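Local coordinates for cephalosporin acylase (Bacillus halodurans, PDB 2NLZ), which probably acts as an N-terminal-nucleophile amidohydrolase of the gamma-glutamyltranspeptidase family, a group that includes cephalosporin acylases, at residues I68-F73 against Q375-G380; Q395-N400 against Y418-P423; V481-P486 against V502-G507; A468-W473 against G527-T532; I255-R260 against V275-L280. The protein carries 1 engineered substitution. One frame throughout, in Å; residues are numbered along the deposited sequence.

How the contacts relate
Contacts 1 and 2 form one buried unit near the centre of the chain, their centres about 8 Å apart. Asp71 of contact 1 faces Gln395 and His419 of contact 2, and Met379 N meets Asn396 OD1 at 2.9 Å. Thr358 probably corresponds to the N-terminal threonine nucleophile of family relatives; its weak hydrogen bond to Ser376 would place this unit beside the catalytic centre. Contacts 3 and 4 make a second unit, centres about 10 Å apart, joined by the Glu482 OE1 to Arg531 NE salt bridge of 2.7 Å. Contact 5 touches none of the others; its centre is 20 to 26 Å from theirs, though its nearest atoms come within about 4 Å of contact 2.

Contact 1. Residues I68-F73 against Q375-G380; sequences IGSDAF and QSNYMG
The Ser70 hydroxyl and the Asn377 amide oxygen meet just beyond the end of a strand pair. The Ser70 hydroxyl is anti to its own carbonyl carbon, which brings OG to 2.8 Å from Asn377 OD1. Ser70 OG can also hydrogen-bond to Gly67 O, so its one proton has two possible acceptors. Asn377 is held in rotation by its other end, where ND2 bonds to Phe381 O and Ala393 O. Behind this pair, strands 71-78 and 370-376 run antiparallel as neighbours in the beta core of the Ntn-hydrolase fold. Asp71 and Ser376 are a hydrogen-bonded pair: Ser376 N meets Asp71 O at 3.2 Å, almost along the C=O axis, while the return bond from Asp71 N is weak. Ala72 and Gln375, a non-hydrogen-bonded pair, point to the other face, where their CB atoms pack 3.7 Å apart. From there the Gln375 chain extends beyond CG toward helix 122-133, placing OE1 on Trp126 NE1 and NE2 on Asn66 OD1. Asp71 turns its carboxylate the opposite way, with CG in the crowded position between backbone N and carbonyl carbon (chi1 42°), and OD1 and OD2 make weak hydrogen bonds to Gln395 and His419.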
# COMPACT_ATOMS: atom_id res chain seq x y z
N ILE D 68 -8.28 14.36 38.28
CA ILE D 68 -8.88 15.51 38.93
C ILE D 68 -7.76 16.41 39.43
O ILE D 68 -7.91 17.63 39.49
CB ILE D 68 -9.80 15.08 40.08
CG1 ILE D 68 -10.62 13.86 39.64
CG2 ILE D 68 -10.67 16.26 40.56
CD1 ILE D 68 -11.92 13.66 40.35
N GLY D 69 -6.63 15.80 39.75
CA GLY D 69 -5.42 16.54 40.11
C GLY D 69 -4.60 17.05 38.94
O GLY D 69 -3.39 17.26 39.08
N SER D 70 -5.25 17.27 37.80
CA SER D 70 -4.59 17.82 36.61
C SER D 70 -4.58 19.33 36.65
O SER D 70 -5.26 19.94 37.48
CB SER D 70 -5.34 17.38 35.35
OG SER D 70 -5.15 16.00 35.09
N ASP D 71 -3.81 19.96 35.77
CA ASP D 71 -4.18 21.32 35.36
C ASP D 71 -4.70 21.34 33.93
O ASP D 71 -4.63 20.32 33.24
CB ASP D 71 -3.12 22.41 35.68
CG ASP D 71 -1.71 21.99 35.41
OD1 ASP D 71 -0.83 22.50 36.12
OD2 ASP D 71 -1.48 21.19 34.49
N ALA D 72 -5.26 22.48 33.51
CA ALA D 72 -5.97 22.59 32.24
C ALA D 72 -5.67 23.88 31.48
O ALA D 72 -5.12 24.81 32.04
CB ALA D 72 -7.47 22.47 32.47
N PHE D 73 -6.03 23.91 30.20
CA PHE D 73 -5.91 25.12 29.37
C PHE D 73 -7.08 25.19 28.40
O PHE D 73 -7.60 24.14 27.96
CB PHE D 73 -4.61 25.12 28.57
CG PHE D 73 -3.39 25.53 29.36
CD1 PHE D 73 -2.95 26.84 29.33
CD2 PHE D 73 -2.65 24.60 30.08
CE1 PHE D 73 -1.81 27.22 30.03
CE2 PHE D 73 -1.51 24.97 30.79
CZ PHE D 73 -1.09 26.28 30.76
N GLN D 375 -6.39 19.03 29.09
CA GLN D 375 -5.89 18.87 30.47
C GLN D 375 -5.01 17.64 30.63
O GLN D 375 -5.19 16.67 29.90
CB GLN D 375 -7.03 18.88 31.52
CG GLN D 375 -7.94 17.69 31.50
CD GLN D 375 -9.10 17.80 32.45
OE1 GLN D 375 -9.59 18.89 32.72
NE2 GLN D 375 -9.56 16.66 32.95
N SER D 376 -4.08 17.68 31.58
CA SER D 376 -3.14 16.58 31.78
C SER D 376 -2.56 16.49 33.19
O SER D 376 -2.45 17.49 33.91
CB SER D 376 -2.00 16.69 30.76
OG SER D 376 -0.94 15.80 31.02
N ASN D 377 -2.18 15.27 33.57
CA ASN D 377 -1.38 15.01 34.76
C ASN D 377 0.11 14.96 34.42
O ASN D 377 0.92 14.43 35.18
CB ASN D 377 -1.81 13.69 35.39
CG ASN D 377 -2.75 13.89 36.55
OD1 ASN D 377 -3.22 15.00 36.78
ND2 ASN D 377 -3.03 12.82 37.30
N TYR D 378 0.46 15.55 33.27
CA TYR D 378 1.77 15.42 32.64
C TYR D 378 2.08 13.97 32.27
O TYR D 378 1.61 13.49 31.25
CB TYR D 378 2.87 16.09 33.47
CG TYR D 378 4.21 16.15 32.79
CD1 TYR D 378 4.32 16.47 31.44
CD2 TYR D 378 5.38 15.92 33.51
CE1 TYR D 378 5.57 16.53 30.81
CE2 TYR D 378 6.63 15.99 32.89
CZ TYR D 378 6.71 16.29 31.55
OH TYR D 378 7.95 16.35 30.95
N MET D 379 2.84 13.26 33.10
CA MET D 379 3.23 11.90 32.76
C MET D 379 2.19 10.84 33.13
O MET D 379 2.19 10.33 34.25
CB MET D 379 4.58 11.56 33.36
CG MET D 379 5.72 12.28 32.68
SD MET D 379 7.32 11.92 33.40
CE MET D 379 8.41 12.59 32.14
N GLY D 380 1.31 10.51 32.18
CA GLY D 380 0.34 9.44 32.36
C GLY D 380 -0.58 9.68 33.53
O GLY D 380 -1.35 10.63 33.53

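Contact 2. Residues Q395-N400 against Y418-P423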
# COMPACT_ATOMS: atom_id res chain seq x y z
N GLN D 395 -1.01 15.44 39.56
CA GLN D 395 -0.09 15.62 38.44
C GLN D 395 1.39 15.64 38.86
O GLN D 395 1.71 15.87 40.02
CB GLN D 395 -0.42 16.93 37.72
CG GLN D 395 -0.26 18.18 38.56
CD GLN D 395 -0.51 19.44 37.76
OE1 GLN D 395 -0.58 19.37 36.53
NE2 GLN D 395 -0.63 20.58 38.43
N ASN D 396 2.28 15.39 37.91
CA ASN D 396 3.72 15.55 38.17
C ASN D 396 4.35 16.69 37.35
O ASN D 396 5.53 16.65 37.05
CB ASN D 396 4.50 14.23 38.02
CG ASN D 396 4.69 13.80 36.57
OD1 ASN D 396 3.81 13.96 35.73
ND2 ASN D 396 5.85 13.24 36.29
N ARG D 397 3.56 17.72 37.06
CA ARG D 397 3.97 18.86 36.23
C ARG D 397 5.27 19.57 36.63
O ARG D 397 5.98 20.05 35.76
CB ARG D 397 2.83 19.88 36.14
CG ARG D 397 3.08 21.03 35.18
CD ARG D 397 3.45 20.56 33.78
NE ARG D 397 2.42 19.72 33.19
CZ ARG D 397 2.43 19.34 31.92
NH1 ARG D 397 3.42 19.73 31.11
NH2 ARG D 397 1.44 18.58 31.45
N GLY D 398 5.58 19.60 37.92
CA GLY D 398 6.82 20.22 38.41
C GLY D 398 8.10 19.58 37.91
O GLY D 398 9.18 20.16 38.03
N HIS D 399 7.99 18.38 37.34
CA HIS D 399 9.11 17.69 36.71
C HIS D 399 9.71 18.48 35.53
O HIS D 399 10.87 18.27 35.17
CB HIS D 399 8.68 16.29 36.27
CG HIS D 399 9.77 15.48 35.64
ND1 HIS D 399 10.66 14.74 36.39
CD2 HIS D 399 10.10 15.27 34.34
CE1 HIS D 399 11.50 14.12 35.57
NE2 HIS D 399 11.18 14.43 34.33
N ASN D 400 8.91 19.39 34.96
CA ASN D 400 9.34 20.25 33.84
C ASN D 400 10.33 21.35 34.23
O ASN D 400 11.02 21.91 33.37
CB ASN D 400 8.12 20.87 33.15
CG ASN D 400 7.59 20.03 32.00
OD1 ASN D 400 8.34 19.64 31.10
ND2 ASN D 400 6.29 19.76 32.02
N TYR D 418 7.16 25.91 32.34
CA TYR D 418 7.02 25.53 30.95
C TYR D 418 6.04 24.37 30.88
O TYR D 418 6.26 23.32 31.50
CB TYR D 418 8.39 25.10 30.41
CG TYR D 418 8.44 24.67 28.96
CD1 TYR D 418 8.18 23.36 28.60
CD2 TYR D 418 8.80 25.57 27.96
CE1 TYR D 418 8.23 22.95 27.27
CE2 TYR D 418 8.86 25.18 26.63
CZ TYR D 418 8.57 23.87 26.29
OH TYR D 418 8.63 23.47 24.98
N HIS D 419 4.95 24.58 30.14
CA HIS D 419 3.84 23.63 30.10
C HIS D 419 3.67 23.07 28.69
O HIS D 419 3.68 23.83 27.73
CB HIS D 419 2.55 24.31 30.55
CG HIS D 419 1.71 23.48 31.46
ND1 HIS D 419 0.90 22.46 31.00
CD2 HIS D 419 1.56 23.51 32.80
CE1 HIS D 419 0.28 21.90 32.02
NE2 HIS D 419 0.66 22.52 33.13
N THR D 420 3.51 21.76 28.58
CA THR D 420 3.45 21.09 27.26
C THR D 420 2.07 21.08 26.61
O THR D 420 1.95 21.07 25.39
CB THR D 420 3.94 19.64 27.35
OG1 THR D 420 3.19 18.93 28.35
CG2 THR D 420 5.43 19.61 27.66
N ILE D 421 1.05 21.04 27.46
CA ILE D 421 -0.34 21.14 27.08
C ILE D 421 -0.64 22.43 26.32
O ILE D 421 -0.46 23.53 26.85
CB ILE D 421 -1.17 21.15 28.34
CG1 ILE D 421 -1.38 19.76 28.89
CG2 ILE D 421 -2.54 21.75 28.12
CD1 ILE D 421 -2.26 19.86 30.11
N ILE D 422 -1.09 22.29 25.08
CA ILE D 422 -1.41 23.47 24.26
C ILE D 422 -2.68 23.31 23.41
O ILE D 422 -2.73 22.51 22.48
CB ILE D 422 -0.19 23.93 23.38
CG1 ILE D 422 0.26 22.85 22.38
CG2 ILE D 422 0.99 24.39 24.26
CD1 ILE D 422 1.21 23.36 21.30
N PRO D 423 -3.72 24.09 23.74
CA PRO D 423 -4.92 24.09 22.92
C PRO D 423 -4.80 25.14 21.83
O PRO D 423 -4.32 26.26 22.08
CB PRO D 423 -6.01 24.49 23.91
CG PRO D 423 -5.30 25.36 24.93
CD PRO D 423 -3.82 25.02 24.88
O HOH W 1 1.92 16.57 28.82
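Arg397 leaves the start of a short 3-10 segment with CB directed at residues 418-423 and CG anti to the backbone N (chi1 -173°). CG already stands above the plane of the His419 imidazole, displaced past its NE2 side, 3.5 Å from NE2. Two bends, at chi2 and chi3, then fold the chain over that ring: CD stands above its face in a CH-pi contact, 3.7 Å from the centroid, and NE follows at 3.3 Å from CE1. With CZ the whole guanidinium lies flat on the imidazole, the two planes 19° apart and their centres separated by 3.7 Å. Both segments belong to the long irregular connection between strands 392-393 and 424-428, so the stack ties the beginning of this loop to its end, close to the beta core of the Ntn-hydrolase fold. At the tip, NH1 donates in the guanidinium plane to Thr420 OG1, a nearly straight bond of 2.9 Å and 172° that fixes the rotation of the flat group. NH2 approaches Ile421 CG1 obliquely at 4.0 Å and makes a weak bond to a water that also hydrogen-bonds to Thr420 OG1. On the imidazole side, the Phe73 ring meets His419 edge-to-face. The guanidinium charge would tend to disfavour protonation of His419, whereas Asp71 would favour it.

Contact 3. Residues V481-P486 against V502-G507; sequences VEPTFP and VVLDEG
The parallel half of a small three-stranded mixed sheet ends here, where strands 478-481 and 499-502 lie side by side and their chains then part. One backbone hydrogen bond closes the pairing: Val503 N donates to Val481 O at 2.9 Å, nearly straight and almost along the C=O axis. The same carbonyl oxygen also receives a CA-H...O contact from Val502, at 3.4 Å from CA. Val481 and Val502 form the parallel bridge and direct their side chains to the same face, crossing obliquely with the CG2 methyls 3.9 Å apart. Val481 CG2 occupies the crowded position between backbone N and carbonyl carbon, whereas its CG1 sits over the centre of the Phe485 ring. The other Phe485 face takes Pro486 CD, so the ring is sandwiched within its own segment.

Past the bridge, the 481-486 chain makes a type I beta turn from Glu482 to Phe485. Pro483, in that turn, lays its CD 3.4 Å from Val503 O and its CG 4.0 Å from Leu504 CD1, while Val502 CG1 packs against Pro483 CA at 3.9 Å. This edge also lies at a subunit interface: Leu504 O accepts a hydrogen bond from Gln491 NE2 of the second subunit, and Pro483 packs on Val487 of that subunit. Pro486 then takes the N-cap position of helix 487-495, which leads back to strand 499-502; two neighbouring parallel strands joined through a helix are the mark of a beta-alpha-beta crossover.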
# COMPACT_ATOMS: atom_id res chain seq x y z
N VAL D 481 9.51 8.96 12.44
CA VAL D 481 8.35 8.98 11.53
C VAL D 481 7.45 7.75 11.68
O VAL D 481 7.86 6.73 12.25
CB VAL D 481 8.75 9.17 10.04
CG1 VAL D 481 9.55 10.46 9.84
CG2 VAL D 481 9.51 7.93 9.49
N GLU D 482 6.23 7.85 11.16
CA GLU D 482 5.24 6.77 11.24
C GLU D 482 5.46 5.69 10.19
O GLU D 482 6.00 5.97 9.12
CB GLU D 482 3.84 7.34 11.10
CG GLU D 482 3.30 7.95 12.38
CD GLU D 482 1.82 8.27 12.31
OE1 GLU D 482 1.02 7.49 12.87
OE2 GLU D 482 1.47 9.30 11.69
N PRO D 483 5.02 4.45 10.47
CA PRO D 483 5.11 3.35 9.51
C PRO D 483 4.52 3.71 8.14
O PRO D 483 4.92 3.14 7.12
CB PRO D 483 4.25 2.26 10.15
CG PRO D 483 4.32 2.53 11.58
CD PRO D 483 4.40 4.01 11.74
N THR D 484 3.60 4.67 8.15
CA THR D 484 2.86 5.08 6.98
C THR D 484 3.48 6.35 6.35
O THR D 484 3.00 6.84 5.33
CB THR D 484 1.36 5.25 7.32
OG1 THR D 484 0.66 5.85 6.23
CG2 THR D 484 1.18 6.12 8.57
N PHE D 485 4.54 6.86 6.97
CA PHE D 485 5.34 7.92 6.35
C PHE D 485 6.00 7.38 5.08
O PHE D 485 6.67 6.35 5.13
CB PHE D 485 6.42 8.43 7.30
CG PHE D 485 7.05 9.72 6.88
CD1 PHE D 485 8.16 9.73 6.04
CD2 PHE D 485 6.54 10.93 7.33
CE1 PHE D 485 8.75 10.93 5.64
CE2 PHE D 485 7.12 12.13 6.94
CZ PHE D 485 8.23 12.13 6.09
N PRO D 486 5.79 8.07 3.95
CA PRO D 486 6.29 7.62 2.66
C PRO D 486 7.82 7.37 2.65
O PRO D 486 8.62 8.26 3.00
CB PRO D 486 5.88 8.75 1.70
CG PRO D 486 5.57 9.91 2.58
CD PRO D 486 5.06 9.34 3.84
N VAL D 502 11.89 5.06 11.70
CA VAL D 502 10.50 4.61 11.65
C VAL D 502 10.14 4.02 13.01
O VAL D 502 10.82 3.12 13.49
CB VAL D 502 10.27 3.57 10.53
CG1 VAL D 502 8.84 3.09 10.53
CG2 VAL D 502 10.61 4.16 9.18
N VAL D 503 9.09 4.55 13.63
CA VAL D 503 8.66 4.10 14.96
C VAL D 503 7.33 3.36 14.90
O VAL D 503 6.30 3.92 14.50
CB VAL D 503 8.56 5.24 15.97
CG1 VAL D 503 8.03 4.73 17.27
CG2 VAL D 503 9.91 5.85 16.20
N LEU D 504 7.38 2.10 15.32
CA LEU D 504 6.27 1.18 15.19
C LEU D 504 5.23 1.40 16.27
O LEU D 504 4.07 1.00 16.11
CB LEU D 504 6.80 -0.24 15.26
CG LEU D 504 6.19 -1.32 14.39
CD1 LEU D 504 5.89 -0.82 12.99
CD2 LEU D 504 7.19 -2.43 14.34
N ASP D 505 5.65 2.02 17.37
CA ASP D 505 4.79 2.28 18.52
C ASP D 505 3.51 2.97 18.14
O ASP D 505 3.52 4.03 17.51
CB ASP D 505 5.51 3.15 19.55
CG ASP D 505 6.40 2.34 20.47
OD1 ASP D 505 5.84 1.56 21.28
OD2 ASP D 505 7.64 2.48 20.39
N GLU D 506 2.41 2.34 18.51
CA GLU D 506 1.09 2.94 18.35
C GLU D 506 0.98 4.08 19.37
O GLU D 506 1.41 3.93 20.51
CB GLU D 506 -0.00 1.89 18.58
CG GLU D 506 -0.09 0.81 17.50
CD GLU D 506 -0.87 -0.43 17.95
OE1 GLU D 506 -1.75 -0.88 17.18
OE2 GLU D 506 -0.61 -0.95 19.06
N GLY D 507 0.45 5.22 18.94
CA GLY D 507 0.17 6.32 19.86
C GLY D 507 1.33 7.22 20.24
O GLY D 507 1.15 8.19 20.97

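Contact 4. Residues A468-W473 against G527-T532; sequences APRWQW and GTEPRT
This is a largely buried salt-bridge network of two arginines around one glutamate, linking the chain just after helix 462-467 to the turn that follows strand 524-528. Arg470 extends from CG to NE and meets Glu529 tip to tip, its guanidinium plane at 90° to the carboxylate. NH1 and NH2 both grip the single oxygen OE2, which also accepts from Gly512 N, at 3.0 Å and 2.9 Å from Glu529 OE2 respectively. NH2 uses the syn lone pair, whereas NH1 comes from above the carboxylate plane. The other oxygen serves Arg531: its NH1 reaches the syn lone pair of Glu529 OE1 at 2.7 Å, and the backbone N of Arg531 takes the anti lone pair. That last bond lies within the type I turn from Glu529 to Thr532. The network thus joins the lead-in to strand 471-473, at the edge of the small mixed sheet, to the large antiparallel beta system of the Ntn-hydrolase fold. The two guanidiniums stack face to face, planes 24° apart and centres separated by 3.5 Å, with Arg531 NH1 over the rim of the Arg470 group. The shared carboxylate, with Glu482 as a second one on Arg531, would offset the repulsion between these like charges. Arg531 NH1 further bonds to Leu466 O and NH2 weakly to Ala468 O. Tyr12 of the third subunit packs on Ala468 and Pro469 beside the network.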
# COMPACT_ATOMS: atom_id res chain seq x y z
N ALA D 468 -3.32 11.86 8.04
CA ALA D 468 -2.00 12.07 7.44
C ALA D 468 -0.84 11.58 8.33
O ALA D 468 -0.86 11.80 9.55
CB ALA D 468 -1.81 13.54 7.09
N PRO D 469 0.14 10.89 7.71
CA PRO D 469 1.31 10.35 8.42
C PRO D 469 2.10 11.46 9.09
O PRO D 469 2.13 12.58 8.58
CB PRO D 469 2.13 9.70 7.31
CG PRO D 469 1.64 10.34 6.03
CD PRO D 469 0.19 10.58 6.27
N ARG D 470 2.72 11.15 10.22
CA ARG D 470 3.32 12.17 11.05
C ARG D 470 4.79 11.96 11.30
O ARG D 470 5.27 10.83 11.38
CB ARG D 470 2.59 12.30 12.38
CG ARG D 470 1.20 12.92 12.26
CD ARG D 470 0.42 12.79 13.54
NE ARG D 470 -1.01 13.00 13.35
CZ ARG D 470 -1.95 12.59 14.20
NH1 ARG D 470 -1.61 11.94 15.32
NH2 ARG D 470 -3.24 12.82 13.94
N TRP D 471 5.51 13.06 11.42
CA TRP D 471 6.89 13.05 11.85
C TRP D 471 7.00 13.76 13.19
O TRP D 471 6.12 14.56 13.54
CB TRP D 471 7.78 13.75 10.82
CG TRP D 471 7.30 15.13 10.52
CD1 TRP D 471 6.48 15.51 9.50
CD2 TRP D 471 7.60 16.32 11.27
NE1 TRP D 471 6.25 16.86 9.56
CE2 TRP D 471 6.92 17.38 10.64
CE3 TRP D 471 8.37 16.59 12.40
CZ2 TRP D 471 6.99 18.69 11.11
CZ3 TRP D 471 8.43 17.89 12.87
CH2 TRP D 471 7.75 18.92 12.23
N GLN D 472 8.06 13.45 13.94
CA GLN D 472 8.41 14.25 15.12
C GLN D 472 9.89 14.25 15.44
O GLN D 472 10.53 13.21 15.46
CB GLN D 472 7.58 13.87 16.35
CG GLN D 472 7.91 12.57 17.02
CD GLN D 472 7.25 12.47 18.38
OE1 GLN D 472 7.34 13.40 19.19
NE2 GLN D 472 6.58 11.36 18.63
N TRP D 473 10.43 15.45 15.67
CA TRP D 473 11.83 15.63 16.05
C TRP D 473 12.03 15.38 17.55
O TRP D 473 11.22 15.82 18.36
CB TRP D 473 12.28 17.05 15.68
CG TRP D 473 13.52 17.48 16.35
CD1 TRP D 473 14.79 17.22 15.96
CD2 TRP D 473 13.62 18.26 17.54
NE1 TRP D 473 15.69 17.79 16.83
CE2 TRP D 473 14.99 18.43 17.81
CE3 TRP D 473 12.69 18.82 18.41
CZ2 TRP D 473 15.45 19.14 18.92
CZ3 TRP D 473 13.14 19.53 19.51
CH2 TRP D 473 14.51 19.69 19.75
N GLY D 527 -13.23 16.12 12.56
CA GLY D 527 -12.29 15.02 12.40
C GLY D 527 -11.84 14.53 13.77
O GLY D 527 -11.67 15.33 14.70
N THR D 528 -11.67 13.21 13.89
CA THR D 528 -11.22 12.61 15.15
C THR D 528 -9.98 11.74 14.91
O THR D 528 -9.77 11.23 13.81
CB THR D 528 -12.37 11.81 15.82
OG1 THR D 528 -12.06 11.53 17.19
CG2 THR D 528 -12.68 10.51 15.05
N GLU D 529 -9.15 11.59 15.94
CA GLU D 529 -7.93 10.78 15.87
C GLU D 529 -8.20 9.32 15.50
O GLU D 529 -8.84 8.61 16.26
CB GLU D 529 -7.20 10.83 17.21
CG GLU D 529 -5.95 9.98 17.24
CD GLU D 529 -4.99 10.36 16.16
OE1 GLU D 529 -4.75 9.52 15.27
OE2 GLU D 529 -4.50 11.52 16.19
N PRO D 530 -7.72 8.87 14.34
CA PRO D 530 -7.92 7.47 14.00
C PRO D 530 -7.02 6.51 14.78
O PRO D 530 -7.39 5.35 14.97
CB PRO D 530 -7.62 7.43 12.50
CG PRO D 530 -6.71 8.57 12.26
CD PRO D 530 -7.03 9.62 13.26
N ARG D 531 -5.87 6.97 15.26
CA ARG D 531 -4.93 6.10 15.99
C ARG D 531 -5.40 5.59 17.36
O ARG D 531 -4.66 4.87 18.04
CB ARG D 531 -3.58 6.78 16.12
CG ARG D 531 -2.88 6.99 14.81
CD ARG D 531 -1.82 8.06 14.93
NE ARG D 531 -1.32 8.50 13.63
CZ ARG D 531 -1.96 9.35 12.83
NH1 ARG D 531 -3.14 9.84 13.17
NH2 ARG D 531 -1.42 9.69 11.67
N THR D 532 -6.62 5.95 17.76
CA THR D 532 -7.13 5.61 19.08
C THR D 532 -8.65 5.43 19.07
O THR D 532 -9.28 5.57 18.02
CB THR D 532 -6.69 6.69 20.12
OG1 THR D 532 -6.95 6.23 21.45
CG2 THR D 532 -7.42 8.00 19.89

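Contact 5. Residues I255-R260 against V275-L280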
# COMPACT_ATOMS: atom_id res chain seq x y z
N ILE D 255 -2.14 34.64 21.91
CA ILE D 255 -1.17 35.14 20.94
C ILE D 255 -1.36 34.45 19.59
O ILE D 255 -1.85 33.31 19.52
CB ILE D 255 0.28 34.91 21.42
CG1 ILE D 255 0.47 33.46 21.89
CG2 ILE D 255 0.64 35.91 22.52
CD1 ILE D 255 1.91 33.09 22.18
N SER D 256 -0.97 35.14 18.52
CA SER D 256 -1.16 34.61 17.18
C SER D 256 -0.09 35.00 16.17
O SER D 256 0.85 35.75 16.45
CB SER D 256 -2.54 35.00 16.62
OG SER D 256 -2.58 36.37 16.27
N ILE D 257 -0.27 34.47 14.97
CA ILE D 257 0.63 34.65 13.85
C ILE D 257 -0.28 34.72 12.65
O ILE D 257 -1.32 34.04 12.62
CB ILE D 257 1.62 33.44 13.76
CG1 ILE D 257 2.91 33.73 14.54
CG2 ILE D 257 1.91 33.03 12.30
CD1 ILE D 257 3.52 35.11 14.28
N ASP D 258 0.06 35.55 11.66
CA ASP D 258 -0.64 35.51 10.39
C ASP D 258 0.00 34.42 9.56
O ASP D 258 1.16 34.55 9.16
CB ASP D 258 -0.57 36.84 9.65
CG ASP D 258 -1.44 36.86 8.40
OD1 ASP D 258 -1.07 36.23 7.38
OD2 ASP D 258 -2.50 37.52 8.43
N TYR D 259 -0.74 33.34 9.31
CA TYR D 259 -0.25 32.28 8.43
C TYR D 259 -1.08 32.21 7.16
O TYR D 259 -2.12 31.53 7.10
CB TYR D 259 -0.18 30.92 9.15
CG TYR D 259 0.63 29.91 8.36
CD1 TYR D 259 2.02 29.95 8.38
CD2 TYR D 259 0.01 28.93 7.58
CE1 TYR D 259 2.78 29.05 7.65
CE2 TYR D 259 0.75 28.03 6.85
CZ TYR D 259 2.14 28.09 6.88
OH TYR D 259 2.90 27.19 6.16
N ARG D 260 -0.60 32.93 6.14
CA ARG D 260 -1.18 32.95 4.80
C ARG D 260 -2.65 33.37 4.81
O ARG D 260 -3.49 32.76 4.15
CB ARG D 260 -1.00 31.59 4.10
CG ARG D 260 0.33 30.95 4.44
CD ARG D 260 0.80 30.03 3.38
NE ARG D 260 2.00 29.31 3.80
CZ ARG D 260 3.23 29.72 3.55
NH1 ARG D 260 3.44 30.85 2.88
NH2 ARG D 260 4.27 29.00 3.97
N VAL D 275 6.05 27.83 20.38
CA VAL D 275 6.91 27.05 19.49
C VAL D 275 6.26 26.83 18.14
O VAL D 275 6.87 27.08 17.10
CB VAL D 275 7.32 25.70 20.12
CG1 VAL D 275 8.12 24.87 19.13
CG2 VAL D 275 8.12 25.93 21.39
N ALA D 276 5.01 26.37 18.16
CA ALA D 276 4.24 26.20 16.93
C ALA D 276 4.22 27.48 16.13
O ALA D 276 4.55 27.48 14.94
CB ALA D 276 2.82 25.77 17.26
N LEU D 277 3.86 28.57 16.80
CA LEU D 277 3.79 29.91 16.22
C LEU D 277 5.09 30.40 15.56
O LEU D 277 5.09 30.84 14.41
CB LEU D 277 3.33 30.90 17.30
CG LEU D 277 1.86 31.33 17.30
CD1 LEU D 277 0.96 30.27 16.76
CD2 LEU D 277 1.42 31.70 18.69
N GLU D 278 6.19 30.30 16.29
CA GLU D 278 7.50 30.67 15.77
C GLU D 278 7.90 29.79 14.58
O GLU D 278 8.37 30.29 13.55
CB GLU D 278 8.56 30.60 16.88
CG GLU D 278 9.94 31.05 16.44
CD GLU D 278 10.99 30.82 17.50
OE1 GLU D 278 10.65 30.76 18.70
OE2 GLU D 278 12.17 30.69 17.13
N ALA D 279 7.71 28.48 14.72
CA ALA D 279 7.97 27.55 13.62
C ALA D 279 7.17 27.94 12.38
O ALA D 279 7.75 28.09 11.30
CB ALA D 279 7.69 26.11 14.03
N LEU D 280 5.86 28.13 12.53
CA LEU D 280 5.04 28.57 11.40
C LEU D 280 5.58 29.86 10.78
O LEU D 280 5.53 30.04 9.56
CB LEU D 280 3.56 28.76 11.78
CG LEU D 280 2.55 27.64 11.51
CD1 LEU D 280 3.02 26.69 10.41
CD2 LEU D 280 2.23 26.86 12.78
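Strand 250-259 presents a row of three side chains, Ile255, Ile257 and Tyr259, to helix 274-283, which answers with Leu277 and Leu280 from successive turns. The strand and helix segments run nearly side by side, their axes 23° apart and 8.4 Å from each other, so the packing continues along both. Leu277 is the first bump, and it fits into the hollow between Ile255 and Ile257. Its CD2 branch takes the Ile255 side, 3.8 Å from CG1 and as far from CD1 of Ile255, and also rests on the Ile255 carbonyl. Ile257 slides past Leu277 in the opposite direction: its CG1, anti to the carbonyl carbon, lies against Leu277 CG at 3.8 Å and reaches Leu277 O at 3.6 Å on the helix backbone.

One helical turn on, Leu280 crosses the Tyr259 ring at about a right angle. Its CD1 is the second bump, set on one face of the ring in a CH-pi contact, 4.0 Å from the centroid and offset toward the rim near CE1; Arg260 CG covers the opposite face. The ring, with CG anti to the backbone N, also brings CE1 to 3.5 Å from Leu280 O. Helix 444-457 approaches here too, with Met453 and Ile456 on Tyr259 and Met449 on Leu280.

No hydrogen bond joins strand and helix segments. The interlock is apolar, and the Tyr259 hydroxyl bonds to Asp457 OD2, at the end of helix 444-457, and to NH2 of the adjacent Arg260, which implies that shape complementarity carries this helix-on-sheet contact while polar bonds fix the far end of the ring.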